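Local coordinates for protein translation initiation factor eIF2B subunit gamma (Schizosaccharomyces pombe, PDB 5B04) that forms part of the eIF2B complex, which catalyses the exchange of GDP for GTP on the gamma subunit of initiation factor eIF2, at residues 61-66 with 98-103. The protein carries 3 engineered substitutions. Sequence-based numbering, arbitrary orientation.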
loop_
_atom_site.group_PDB
_atom_site.type_symbol
_atom_site.label_atom_id
_atom_site.label_comp_id
_atom_site.label_asym_id
_atom_site.label_seq_id
_atom_site.Cartn_x
_atom_site.Cartn_y
_atom_site.Cartn_z
ATOM N N PRO E 61 -74.701 19.524 -22.793
ATOM C CA PRO E 61 -73.706 19.062 -23.763
ATOM C C PRO E 61 -72.935 17.875 -23.200
ATOM O O PRO E 61 -72.952 17.669 -21.986
ATOM C CB PRO E 61 -72.802 20.281 -23.947
ATOM C CG PRO E 61 -72.908 21.011 -22.653
ATOM C CD PRO E 61 -74.321 20.807 -22.177
ATOM N N LYS E 62 -72.278 17.109 -24.065
ATOM C CA LYS E 62 -71.534 15.928 -23.639
ATOM C C LYS E 62 -70.491 16.260 -22.576
ATOM O O LYS E 62 -70.302 15.508 -21.620
ATOM C CB LYS E 62 -70.855 15.266 -24.840
ATOM C CG LYS E 62 -69.993 14.064 -24.483
ATOM C CD LYS E 62 -69.251 13.539 -25.700
ATOM C CE LYS E 62 -68.455 12.288 -25.367
ATOM N NZ LYS E 62 -67.834 11.689 -26.581
ATOM N N ALA E 63 -69.833 17.402 -22.742
ATOM C CA ALA E 63 -68.719 17.789 -21.883
ATOM C C ALA E 63 -69.141 18.122 -20.453
ATOM O O ALA E 63 -68.302 18.166 -19.554
ATOM C CB ALA E 63 -67.988 18.972 -22.491
ATOM N N LEU E 64 -70.432 18.357 -20.241
ATOM C CA LEU E 64 -70.907 18.783 -18.927
ATOM C C LEU E 64 -71.647 17.687 -18.166
ATOM O O LEU E 64 -72.151 17.927 -17.067
ATOM C CB LEU E 64 -71.806 20.012 -19.063
ATOM C CG LEU E 64 -71.074 21.348 -19.210
ATOM C CD1 LEU E 64 -72.061 22.489 -19.395
ATOM C CD2 LEU E 64 -70.181 21.599 -18.004
ATOM N N LEU E 65 -71.715 16.492 -18.744
ATOM C CA LEU E 65 -72.303 15.350 -18.050
ATOM C C LEU E 65 -71.505 15.036 -16.794
ATOM O O LEU E 65 -70.306 14.771 -16.869
ATOM C CB LEU E 65 -72.349 14.120 -18.953
ATOM C CG LEU E 65 -73.177 14.177 -20.233
ATOM C CD1 LEU E 65 -72.874 12.949 -21.069
ATOM C CD2 LEU E 65 -74.661 14.261 -19.915
ATOM N N PRO E 66 -72.168 15.064 -15.631
ATOM C CA PRO E 66 -71.469 14.845 -14.361
ATOM C C PRO E 66 -70.963 13.417 -14.213
ATOM O O PRO E 66 -71.677 12.473 -14.553
ATOM C CB PRO E 66 -72.544 15.153 -13.315
ATOM C CG PRO E 66 -73.828 14.843 -14.007
ATOM C CD PRO E 66 -73.619 15.239 -15.443
ATOM N N ALA E 98 -72.163 28.381 -25.151
ATOM C CA ALA E 98 -72.357 29.320 -24.056
ATOM C C ALA E 98 -72.611 28.584 -22.746
ATOM O O ALA E 98 -72.379 29.127 -21.668
ATOM C CB ALA E 98 -73.505 30.267 -24.366
ATOM N N HIS E 99 -73.093 27.347 -22.844
ATOM C CA HIS E 99 -73.312 26.519 -21.663
ATOM C C HIS E 99 -71.982 26.097 -21.051
ATOM O O HIS E 99 -71.804 26.151 -19.833
ATOM C CB HIS E 99 -74.149 25.287 -22.007
ATOM C CG HIS E 99 -75.623 25.546 -22.022
ATOM N ND1 HIS E 99 -76.365 25.566 -23.184
ATOM C CD2 HIS E 99 -76.494 25.797 -21.016
ATOM C CE1 HIS E 99 -77.628 25.817 -22.893
ATOM N NE2 HIS E 99 -77.734 25.962 -21.584
ATOM N N ILE E 100 -71.056 25.672 -21.904
ATOM C CA ILE E 100 -69.706 25.344 -21.465
ATOM C C ILE E 100 -69.047 26.583 -20.868
ATOM O O ILE E 100 -68.429 26.519 -19.805
ATOM C CB ILE E 100 -68.848 24.803 -22.624
ATOM C CG1 ILE E 100 -69.436 23.496 -23.155
ATOM C CG2 ILE E 100 -67.417 24.592 -22.170
ATOM C CD1 ILE E 100 -68.637 22.881 -24.282
ATOM N N ASN E 101 -69.199 27.709 -21.558
ATOM C CA ASN E 101 -68.703 28.991 -21.068
ATOM C C ASN E 101 -69.329 29.374 -19.733
ATOM O O ASN E 101 -68.659 29.929 -18.861
ATOM C CB ASN E 101 -68.966 30.092 -22.098
ATOM C CG ASN E 101 -67.861 30.207 -23.126
ATOM O OD1 ASN E 101 -68.053 29.893 -24.302
ATOM N ND2 ASN E 101 -66.696 30.671 -22.691
ATOM N N ALA E 102 -70.615 29.073 -19.579
ATOM C CA ALA E 102 -71.345 29.409 -18.361
ATOM C C ALA E 102 -70.800 28.652 -17.157
ATOM O O ALA E 102 -70.715 29.197 -16.057
ATOM C CB ALA E 102 -72.829 29.121 -18.535
ATOM N N TRP E 103 -70.434 27.391 -17.365
ATOM C CA TRP E 103 -69.881 26.583 -16.286
ATOM C C TRP E 103 -68.466 27.036 -15.942
ATOM O O TRP E 103 -68.033 26.932 -14.795
ATOM C CB TRP E 103 -69.885 25.100 -16.655
ATOM C CG TRP E 103 -69.219 24.247 -15.623
ATOM C CD1 TRP E 103 -69.726 23.881 -14.410
ATOM C CD2 TRP E 103 -67.916 23.659 -15.706
ATOM N NE1 TRP E 103 -68.821 23.101 -13.734
ATOM C CE2 TRP E 103 -67.701 22.948 -14.509
ATOM C CE3 TRP E 103 -66.911 23.662 -16.678
ATOM C CZ2 TRP E 103 -66.524 22.247 -14.258
ATOM C CZ3 TRP E 103 -65.743 22.965 -16.427
ATOM C CH2 TRP E 103 -65.559 22.268 -15.226
#
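His99 opens the contact from the exposed side of its helix: its CB lies 4.5 Å from CD of Pro61, and its carbonyl O receives the Leu64 methyl CD1 at 3.7 Å. That oxygen also accepts the helical hydrogen bond from Trp103 N, so the methyl rests on a backbone group already paired. The next residue, Ile100, is buried and suits the place by its longer branch, which makes both of its side-chain contacts. CG1 meets Pro61 CG at 4.3 Å, while CD1, anti to CA (chi2 -179°), extends the branch to CB of Ala63, whose small side chain probably lets the short 3-10 turn come close. Leu90 and Cys92 of strand 87-92 also touch Ile100. At Trp103, CG anti to the backbone N (chi1 175°) sets the indole beside the end of Leu64, whose CD2 lies over one face, offset toward the rim, 4.0 Å from the centroid of the five-membered ring and 29° off its normal, a CH-pi contact. The forked end of Leu64 thus serves helix backbone and aromatic ring at once; an alanine here would probably leave that part of the indole face and the His99 carbonyl without their methyl partners and open a gap between turn and helix. The contact joins the loop following strand 39-45 to helix 97-105, which follows strand 87-92, within the Rossmann-like alpha/beta nucleotidyl-transferase-like domain of the GT-A type.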